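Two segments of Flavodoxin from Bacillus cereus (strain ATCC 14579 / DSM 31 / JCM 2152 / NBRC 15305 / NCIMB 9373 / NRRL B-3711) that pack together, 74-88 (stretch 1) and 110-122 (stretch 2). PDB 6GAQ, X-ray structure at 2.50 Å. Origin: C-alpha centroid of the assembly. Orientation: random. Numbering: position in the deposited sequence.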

ATOM      1  N   GLU A  74      -6.224  10.655  -7.935  1.00 66.17           N
ATOM      2  CA  GLU A  74      -4.890  10.272  -8.379  1.00 71.10           C
ATOM      3  C   GLU A  74      -4.722   8.761  -8.451  1.00 77.36           C
ATOM      4  O   GLU A  74      -3.938   8.264  -9.270  1.00 65.45           O
ATOM      5  CB  GLU A  74      -3.852  10.868  -7.430  1.00 70.71           C
ATOM      6  CG  GLU A  74      -4.351  10.930  -5.990  1.00 65.06           C
ATOM      7  CD  GLU A  74      -3.500  11.813  -5.104  1.00 75.90           C
ATOM      8  OE1 GLU A  74      -3.971  12.906  -4.726  1.00 74.76           O
ATOM      9  OE2 GLU A  74      -2.364  11.409  -4.774  1.00 68.27           O
ATOM     10  N   ALA A  75      -5.434   8.018  -7.602  1.00 71.57           N
ATOM     11  CA  ALA A  75      -5.245   6.579  -7.478  1.00 56.59           C
ATOM     12  C   ALA A  75      -6.189   5.761  -8.345  1.00 55.98           C
ATOM     13  O   ALA A  75      -5.874   4.606  -8.651  1.00 34.55           O
ATOM     14  CB  ALA A  75      -5.413   6.146  -6.016  1.00 67.34           C
ATOM     15  N   GLU A  76      -7.336   6.320  -8.743  1.00 64.80           N
ATOM     16  CA  GLU A  76      -8.259   5.569  -9.587  1.00 61.09           C
ATOM     17  C   GLU A  76      -7.667   5.302 -10.965  1.00 58.65           C
ATOM     18  O   GLU A  76      -7.918   4.243 -11.551  1.00 47.50           O
ATOM     19  CB  GLU A  76      -9.590   6.313  -9.713  1.00 66.14           C
ATOM     20  CG  GLU A  76     -10.632   5.574 -10.541  1.00 72.67           C
ATOM     21  CD  GLU A  76     -11.976   6.275 -10.552  1.00 87.43           C
ATOM     22  OE1 GLU A  76     -12.162   7.218  -9.755  1.00 84.02           O
ATOM     23  OE2 GLU A  76     -12.846   5.882 -11.358  1.00100.35           O
ATOM     24  N   ASP A  77      -6.882   6.243 -11.495  1.00 62.64           N
ATOM     25  CA  ASP A  77      -6.212   6.012 -12.769  1.00 63.19           C
ATOM     26  C   ASP A  77      -5.219   4.862 -12.658  1.00 53.27           C
ATOM     27  O   ASP A  77      -5.187   3.970 -13.513  1.00 39.86           O
ATOM     28  CB  ASP A  77      -5.513   7.288 -13.238  1.00 56.59           C
ATOM     29  CG  ASP A  77      -5.287   7.312 -14.737  1.00 82.67           C
ATOM     30  OD1 ASP A  77      -6.022   6.606 -15.460  1.00 82.35           O
ATOM     31  OD2 ASP A  77      -4.376   8.035 -15.194  1.00 82.70           O
ATOM     32  N   PHE A  78      -4.404   4.862 -11.599  1.00 41.93           N
ATOM     33  CA  PHE A  78      -3.474   3.758 -11.380  1.00 39.28           C
ATOM     34  C   PHE A  78      -4.209   2.459 -11.071  1.00 53.61           C
ATOM     35  O   PHE A  78      -3.750   1.380 -11.465  1.00 47.29           O
ATOM     36  CB  PHE A  78      -2.506   4.101 -10.245  1.00 42.92           C
ATOM     37  CG  PHE A  78      -1.630   2.952  -9.826  1.00 33.83           C
ATOM     38  CD1 PHE A  78      -0.474   2.654 -10.528  1.00 41.55           C
ATOM     39  CD2 PHE A  78      -1.962   2.171  -8.731  1.00 35.25           C
ATOM     40  CE1 PHE A  78       0.333   1.599 -10.148  1.00 39.24           C
ATOM     41  CE2 PHE A  78      -1.160   1.113  -8.346  1.00 39.93           C
ATOM     42  CZ  PHE A  78      -0.010   0.827  -9.055  1.00 35.23           C
ATOM     43  N   HIS A  79      -5.339   2.539 -10.366  1.00 49.47           N
ATOM     44  CA  HIS A  79      -6.109   1.338 -10.061  1.00 49.78           C
ATOM     45  C   HIS A  79      -6.718   0.746 -11.327  1.00 54.76           C
ATOM     46  O   HIS A  79      -6.610  -0.460 -11.574  1.00 49.33           O
ATOM     47  CB  HIS A  79      -7.192   1.659  -9.030  1.00 48.42           C
ATOM     48  CG  HIS A  79      -8.360   0.724  -9.067  1.00 70.19           C
ATOM     49  ND1 HIS A  79      -9.618   1.123  -9.462  1.00 88.57           N
ATOM     50  CD2 HIS A  79      -8.463  -0.589  -8.753  1.00 66.34           C
ATOM     51  CE1 HIS A  79     -10.445   0.096  -9.392  1.00 81.79           C
ATOM     52  NE2 HIS A  79      -9.769  -0.955  -8.964  1.00 65.39           N
ATOM     53  N   ASP A  80      -7.361   1.584 -12.145  1.00 44.59           N
ATOM     54  CA  ASP A  80      -7.832   1.123 -13.446  1.00 58.85           C
ATOM     55  C   ASP A  80      -6.671   0.691 -14.333  1.00 47.55           C
ATOM     56  O   ASP A  80      -6.825  -0.215 -15.161  1.00 51.80           O
ATOM     57  CB  ASP A  80      -8.644   2.221 -14.136  1.00 46.91           C
ATOM     58  CG  ASP A  80     -10.003   2.436 -13.495  1.00 77.03           C
ATOM     59  OD1 ASP A  80     -10.382   1.641 -12.610  1.00 62.26           O
ATOM     60  OD2 ASP A  80     -10.693   3.403 -13.880  1.00 63.05           O
ATOM     61  N   ASP A  81      -5.505   1.323 -14.170  1.00 55.85           N
ATOM     62  CA  ASP A  81      -4.328   0.966 -14.956  1.00 43.41           C
ATOM     63  C   ASP A  81      -3.872  -0.462 -14.697  1.00 42.82           C
ATOM     64  O   ASP A  81      -3.229  -1.064 -15.565  1.00 51.61           O
ATOM     65  CB  ASP A  81      -3.186   1.937 -14.650  1.00 53.81           C
ATOM     66  CG  ASP A  81      -2.126   1.953 -15.730  1.00 55.59           C
ATOM     67  OD1 ASP A  81      -2.329   1.305 -16.777  1.00 73.37           O
ATOM     68  OD2 ASP A  81      -1.088   2.618 -15.530  1.00 73.60           O
ATOM     69  N   LEU A  82      -4.188  -1.020 -13.528  1.00 62.55           N
ATOM     70  CA  LEU A  82      -3.783  -2.384 -13.214  1.00 62.84           C
ATOM     71  C   LEU A  82      -4.537  -3.424 -14.029  1.00 65.12           C
ATOM     72  O   LEU A  82      -4.131  -4.589 -14.032  1.00 53.43           O
ATOM     73  CB  LEU A  82      -3.983  -2.658 -11.720  1.00 49.59           C
ATOM     74  CG  LEU A  82      -3.019  -1.959 -10.757  1.00 50.12           C
ATOM     75  CD1 LEU A  82      -3.658  -1.773  -9.390  1.00 34.34           C
ATOM     76  CD2 LEU A  82      -1.723  -2.738 -10.631  1.00 44.55           C
ATOM     77  N   GLU A  83      -5.596  -3.026 -14.741  1.00 55.05           N
ATOM     78  CA  GLU A  83      -6.505  -3.981 -15.373  1.00 63.55           C
ATOM     79  C   GLU A  83      -5.798  -4.923 -16.342  1.00 62.73           C
ATOM     80  O   GLU A  83      -6.282  -6.035 -16.585  1.00 71.46           O
ATOM     81  CB  GLU A  83      -7.622  -3.220 -16.096  1.00 70.69           C
ATOM     82  CG  GLU A  83      -8.674  -4.090 -16.777  1.00 68.70           C
ATOM     83  CD  GLU A  83      -9.490  -4.907 -15.796  1.00 85.46           C
ATOM     84  OE1 GLU A  83      -9.703  -4.435 -14.658  1.00 75.44           O
ATOM     85  OE2 GLU A  83      -9.921  -6.022 -16.162  1.00 80.90           O
ATOM     86  N   ASN A  84      -4.653  -4.517 -16.886  1.00 61.69           N
ATOM     87  CA  ASN A  84      -4.023  -5.230 -17.991  1.00 73.14           C
ATOM     88  C   ASN A  84      -2.636  -5.755 -17.636  1.00 54.01           C
ATOM     89  O   ASN A  84      -1.708  -5.679 -18.444  1.00 50.38           O
ATOM     90  CB  ASN A  84      -3.937  -4.338 -19.227  1.00 66.00           C
ATOM     91  CG  ASN A  84      -5.225  -4.315 -20.020  1.00 96.09           C
ATOM     92  OD1 ASN A  84      -6.228  -4.907 -19.622  1.00 83.29           O
ATOM     93  ND2 ASN A  84      -5.202  -3.635 -21.161  1.00 67.75           N
ATOM     94  N   ILE A  85      -2.467  -6.308 -16.437  1.00 54.14           N
ATOM     95  CA  ILE A  85      -1.204  -6.938 -16.057  1.00 50.51           C
ATOM     96  C   ILE A  85      -1.487  -8.171 -15.212  1.00 44.55           C
ATOM     97  O   ILE A  85      -2.437  -8.197 -14.421  1.00 60.19           O
ATOM     98  CB  ILE A  85      -0.266  -5.973 -15.300  1.00 55.57           C
ATOM     99  CG1 ILE A  85      -1.018  -5.208 -14.212  1.00 64.54           C
ATOM    100  CG2 ILE A  85       0.429  -5.022 -16.261  1.00 65.66           C
ATOM    101  CD1 ILE A  85      -0.119  -4.731 -13.101  1.00 70.22           C
ATOM    102  N   ASP A  86      -0.645  -9.190 -15.378  1.00 41.45           N
ATOM    103  CA  ASP A  86      -0.738 -10.442 -14.635  1.00 49.43           C
ATOM    104  C   ASP A  86       0.248 -10.381 -13.473  1.00 53.05           C
ATOM    105  O   ASP A  86       1.464 -10.337 -13.685  1.00 45.35           O
ATOM    106  CB  ASP A  86      -0.443 -11.631 -15.547  1.00 50.52           C
ATOM    107  CG  ASP A  86      -0.698 -12.964 -14.873  1.00 66.12           C
ATOM    108  OD1 ASP A  86      -1.223 -12.975 -13.740  1.00 56.29           O
ATOM    109  OD2 ASP A  86      -0.366 -14.005 -15.479  1.00 59.03           O
ATOM    110  N   LEU A  87      -0.278 -10.381 -12.247  1.00 55.41           N
ATOM    111  CA  LEU A  87       0.536 -10.317 -11.042  1.00 39.22           C
ATOM    112  C   LEU A  87       0.709 -11.679 -10.380  1.00 44.98           C
ATOM    113  O   LEU A  87       0.973 -11.745  -9.175  1.00 51.37           O
ATOM    114  CB  LEU A  87      -0.070  -9.325 -10.048  1.00 34.60           C
ATOM    115  CG  LEU A  87       0.050  -7.842 -10.400  1.00 45.44           C
ATOM    116  CD1 LEU A  87      -0.875  -7.012  -9.529  1.00 36.36           C
ATOM    117  CD2 LEU A  87       1.488  -7.371 -10.260  1.00 33.43           C
ATOM    118  N   ALA A  88       0.566 -12.763 -11.139  1.00 52.07           N
ATOM    119  CA  ALA A  88       0.718 -14.098 -10.576  1.00 54.78           C
ATOM    120  C   ALA A  88       2.138 -14.300 -10.058  1.00 40.77           C
ATOM    121  O   ALA A  88       3.115 -14.052 -10.771  1.00 59.85           O
ATOM    122  CB  ALA A  88       0.379 -15.156 -11.625  1.00 56.09           C
ATOM    123  N   THR A 110      -9.477  -1.792   1.083  1.00 41.19           N
ATOM    124  CA  THR A 110     -10.253  -2.901   0.539  1.00 39.12           C
ATOM    125  C   THR A 110     -10.252  -2.882  -0.985  1.00 42.49           C
ATOM    126  O   THR A 110     -10.159  -3.936  -1.624  1.00 39.27           O
ATOM    127  CB  THR A 110     -11.686  -2.851   1.070  1.00 44.23           C
ATOM    128  OG1 THR A 110     -11.668  -2.681   2.493  1.00 49.74           O
ATOM    129  CG2 THR A 110     -12.432  -4.133   0.722  1.00 29.67           C
ATOM    130  N   ILE A 111     -10.351  -1.690  -1.580  1.00 35.84           N
ATOM    131  CA  ILE A 111     -10.417  -1.579  -3.036  1.00 31.82           C
ATOM    132  C   ILE A 111      -9.152  -2.140  -3.672  1.00 39.67           C
ATOM    133  O   ILE A 111      -9.210  -2.981  -4.578  1.00 36.59           O
ATOM    134  CB  ILE A 111     -10.652  -0.116  -3.450  1.00 30.88           C
ATOM    135  CG1 ILE A 111     -12.032   0.355  -2.987  1.00 27.63           C
ATOM    136  CG2 ILE A 111     -10.501   0.042  -4.955  1.00 41.97           C
ATOM    137  CD1 ILE A 111     -12.238   1.850  -3.099  1.00 36.57           C
ATOM    138  N   PHE A 112      -7.987  -1.685  -3.206  1.00 37.23           N
ATOM    139  CA  PHE A 112      -6.732  -2.148  -3.787  1.00 35.04           C
ATOM    140  C   PHE A 112      -6.472  -3.616  -3.476  1.00 36.46           C
ATOM    141  O   PHE A 112      -5.802  -4.302  -4.257  1.00 45.59           O
ATOM    142  CB  PHE A 112      -5.573  -1.285  -3.291  1.00 35.23           C
ATOM    143  CG  PHE A 112      -5.429   0.012  -4.029  1.00 28.22           C
ATOM    144  CD1 PHE A 112      -4.936   0.036  -5.323  1.00 31.99           C
ATOM    145  CD2 PHE A 112      -5.791   1.208  -3.434  1.00 23.88           C
ATOM    146  CE1 PHE A 112      -4.804   1.228  -6.008  1.00 34.87           C
ATOM    147  CE2 PHE A 112      -5.661   2.404  -4.115  1.00 31.90           C
ATOM    148  CZ  PHE A 112      -5.167   2.413  -5.403  1.00 36.45           C
ATOM    149  N   GLU A 113      -6.989  -4.117  -2.353  1.00 42.35           N
ATOM    150  CA  GLU A 113      -6.802  -5.526  -2.027  1.00 42.02           C
ATOM    151  C   GLU A 113      -7.573  -6.419  -2.989  1.00 40.78           C
ATOM    152  O   GLU A 113      -7.064  -7.459  -3.424  1.00 34.55           O
ATOM    153  CB  GLU A 113      -7.224  -5.794  -0.584  1.00 50.00           C
ATOM    154  CG  GLU A 113      -6.065  -5.823   0.395  1.00 53.43           C
ATOM    155  CD  GLU A 113      -6.519  -5.911   1.836  1.00 46.94           C
ATOM    156  OE1 GLU A 113      -6.245  -4.966   2.602  1.00 39.66           O
ATOM    157  OE2 GLU A 113      -7.147  -6.926   2.205  1.00 50.10           O
ATOM    158  N   GLU A 114      -8.803  -6.032  -3.333  1.00 46.30           N
ATOM    159  CA  GLU A 114      -9.573  -6.806  -4.302  1.00 44.81           C
ATOM    160  C   GLU A 114      -8.930  -6.755  -5.680  1.00 45.26           C
ATOM    161  O   GLU A 114      -8.854  -7.776  -6.373  1.00 44.94           O
ATOM    162  CB  GLU A 114     -11.011  -6.291  -4.368  1.00 34.29           C
ATOM    163  CG  GLU A 114     -11.789  -6.432  -3.072  1.00 33.67           C
ATOM    164  CD  GLU A 114     -13.062  -5.608  -3.073  1.00 53.39           C
ATOM    165  OE1 GLU A 114     -13.280  -4.851  -4.043  1.00 65.25           O
ATOM    166  OE2 GLU A 114     -13.844  -5.716  -2.105  1.00 75.50           O
ATOM    167  N   ARG A 115      -8.456  -5.576  -6.091  1.00 42.26           N
ATOM    168  CA  ARG A 115      -7.865  -5.436  -7.417  1.00 39.26           C
ATOM    169  C   ARG A 115      -6.602  -6.276  -7.554  1.00 40.21           C
ATOM    170  O   ARG A 115      -6.406  -6.948  -8.574  1.00 51.87           O
ATOM    171  CB  ARG A 115      -7.571  -3.964  -7.705  1.00 41.56           C
ATOM    172  CG  ARG A 115      -6.654  -3.727  -8.896  1.00 55.16           C
ATOM    173  CD  ARG A 115      -7.285  -4.203 -10.198  1.00 49.60           C
ATOM    174  NE  ARG A 115      -8.145  -3.188 -10.800  1.00 64.07           N
ATOM    175  CZ  ARG A 115      -9.428  -3.374 -11.095  1.00 69.78           C
ATOM    176  NH1 ARG A 115     -10.006  -4.541 -10.843  1.00 61.15           N
ATOM    177  NH2 ARG A 115     -10.134  -2.394 -11.643  1.00 76.65           N
ATOM    178  N   LEU A 116      -5.736  -6.258  -6.539  1.00 47.00           N
ATOM    179  CA  LEU A 116      -4.510  -7.050  -6.605  1.00 48.52           C
ATOM    180  C   LEU A 116      -4.820  -8.541  -6.656  1.00 45.37           C
ATOM    181  O   LEU A 116      -4.184  -9.288  -7.409  1.00 41.31           O
ATOM    182  CB  LEU A 116      -3.609  -6.724  -5.414  1.00 39.73           C
ATOM    183  CG  LEU A 116      -2.977  -5.329  -5.419  1.00 41.08           C
ATOM    184  CD1 LEU A 116      -2.038  -5.154  -4.236  1.00 43.16           C
ATOM    185  CD2 LEU A 116      -2.249  -5.073  -6.729  1.00 46.93           C
ATOM    186  N   VAL A 117      -5.794  -8.992  -5.863  1.00 35.60           N
ATOM    187  CA  VAL A 117      -6.203 -10.392  -5.915  1.00 45.18           C
ATOM    188  C   VAL A 117      -6.886 -10.696  -7.243  1.00 52.56           C
ATOM    189  O   VAL A 117      -6.713 -11.781  -7.815  1.00 42.75           O
ATOM    190  CB  VAL A 117      -7.108 -10.728  -4.715  1.00 47.64           C
ATOM    191  CG1 VAL A 117      -7.681 -12.131  -4.847  1.00 30.90           C
ATOM    192  CG2 VAL A 117      -6.331 -10.593  -3.415  1.00 45.00           C
ATOM    193  N   GLU A 118      -7.656  -9.738  -7.766  1.00 45.91           N
ATOM    194  CA  GLU A 118      -8.321  -9.895  -9.055  1.00 49.58           C
ATOM    195  C   GLU A 118      -7.340 -10.089 -10.206  1.00 54.85           C
ATOM    196  O   GLU A 118      -7.766 -10.461 -11.305  1.00 59.37           O
ATOM    197  CB  GLU A 118      -9.207  -8.676  -9.330  1.00 47.23           C
ATOM    198  CG  GLU A 118     -10.355  -8.911 -10.299  1.00 59.43           C
ATOM    199  CD  GLU A 118     -11.293  -7.721 -10.381  1.00 80.19           C
ATOM    200  OE1 GLU A 118     -11.085  -6.746  -9.628  1.00 56.09           O
ATOM    201  OE2 GLU A 118     -12.235  -7.759 -11.201  1.00 96.83           O
ATOM    202  N   ARG A 119      -6.045  -9.855  -9.982  1.00 49.51           N
ATOM    203  CA  ARG A 119      -5.042  -9.947 -11.036  1.00 36.59           C
ATOM    204  C   ARG A 119      -3.976 -10.996 -10.734  1.00 33.00           C
ATOM    205  O   ARG A 119      -2.915 -10.995 -11.366  1.00 41.04           O
ATOM    206  CB  ARG A 119      -4.401  -8.581 -11.272  1.00 27.35           C
ATOM    207  CG  ARG A 119      -5.381  -7.553 -11.804  1.00 44.12           C
ATOM    208  CD  ARG A 119      -5.175  -7.297 -13.277  1.00 64.03           C
ATOM    209  NE  ARG A 119      -5.213  -8.521 -14.070  1.00 64.17           N
ATOM    210  CZ  ARG A 119      -6.238  -8.884 -14.831  1.00 56.24           C
ATOM    211  NH1 ARG A 119      -7.317  -8.116 -14.908  1.00 74.95           N
ATOM    212  NH2 ARG A 119      -6.184 -10.016 -15.519  1.00 97.31           N
ATOM    213  N   GLY A 120      -4.232 -11.888  -9.780  1.00 46.54           N
ATOM    214  CA  GLY A 120      -3.367 -13.025  -9.536  1.00 40.83           C
ATOM    215  C   GLY A 120      -2.322 -12.848  -8.455  1.00 48.47           C
ATOM    216  O   GLY A 120      -1.552 -13.786  -8.211  1.00 49.41           O
ATOM    217  N   ALA A 121      -2.266 -11.693  -7.802  1.00 45.47           N
ATOM    218  CA  ALA A 121      -1.264 -11.474  -6.770  1.00 57.37           C
ATOM    219  C   ALA A 121      -1.597 -12.270  -5.512  1.00 45.71           C
ATOM    220  O   ALA A 121      -2.764 -12.489  -5.177  1.00 42.05           O
ATOM    221  CB  ALA A 121      -1.159  -9.987  -6.436  1.00 58.50           C
ATOM    222  N   GLU A 122      -0.551 -12.712  -4.815  1.00 57.08           N
ATOM    223  CA  GLU A 122      -0.709 -13.438  -3.557  1.00 59.22           C
ATOM    224  C   GLU A 122      -0.765 -12.419  -2.426  1.00 40.54           C
ATOM    225  O   GLU A 122       0.264 -11.887  -2.001  1.00 49.75           O
ATOM    226  CB  GLU A 122       0.424 -14.436  -3.349  1.00 45.71           C
ATOM    227  CG  GLU A 122       0.313 -15.213  -2.042  1.00 58.98           C
ATOM    228  CD  GLU A 122       1.554 -16.023  -1.723  1.00 64.21           C
ATOM    229  OE1 GLU A 122       1.523 -16.802  -0.747  1.00 64.96           O
ATOM    230  OE2 GLU A 122       2.562 -15.884  -2.448  1.00 76.27           O
TER

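Helices 74-81 and 110-117 run nearly parallel, at 16°, with their axes 10.8 Å apart at closest approach. The contact continues into the loops that follow, and 789 Å² is buried in all.

Ala75 opens the contact. Its CB points toward stretch 2 and lies 3.8 Å from Phe112 CZ, at the edge of that ring. The buried methyl packs against the ring edge, an apolar contact. Phe78 CD2 is 4.0 Å from Phe112 CE1, so two buried rings meet here. The Phe112 atom lies at the edge of the Phe78 ring.

His79 serves the contact with backbone and ring. Its carbonyl O accepts a nearly straight hydrogen bond from Arg115 NE, at 3.2 Å. Its ring carries Ile111 CG2 over one face, 4.2 Å from His79 NE2. The same NE2 lies over one face of the Arg115 guanidinium.

Leu82 is buried and points toward stretch 2. Its CD1 packs 3.6 Å from Arg115 CG, against the aliphatic part of the arginine. Glu83 starts away from stretch 2, but its carboxylate comes back between two arginines. Glu83 OE1 forms a long salt bridge to Arg115 NH2 at 3.7 Å, over the guanidinium face opposite His79; Glu83 OE2 forms a second salt bridge, to Arg119 NH1 at 3.6 Å.

Ile85 O accepts a weak hydrogen bond from Arg119 NE at 2.8 Å. Asp86 OD1 accepts a hydrogen bond from Ala88 N at 3.2 Å, within its own stretch.

Leu87 N donates to Arg119 O at 2.8 Å, joining the two backbones. The leucine is buried, with CD1 3.7 Å from Leu116 CD2 and CB 3.8 Å from Ala121 CB. Ala88 CA makes a CA-H...O contact to Gly120 O at 3.3 Å. Gly120 suits this turn: a CB would be tight against Asp86 OD1 and Ala88 N, and its backbone angles alone call for glycine.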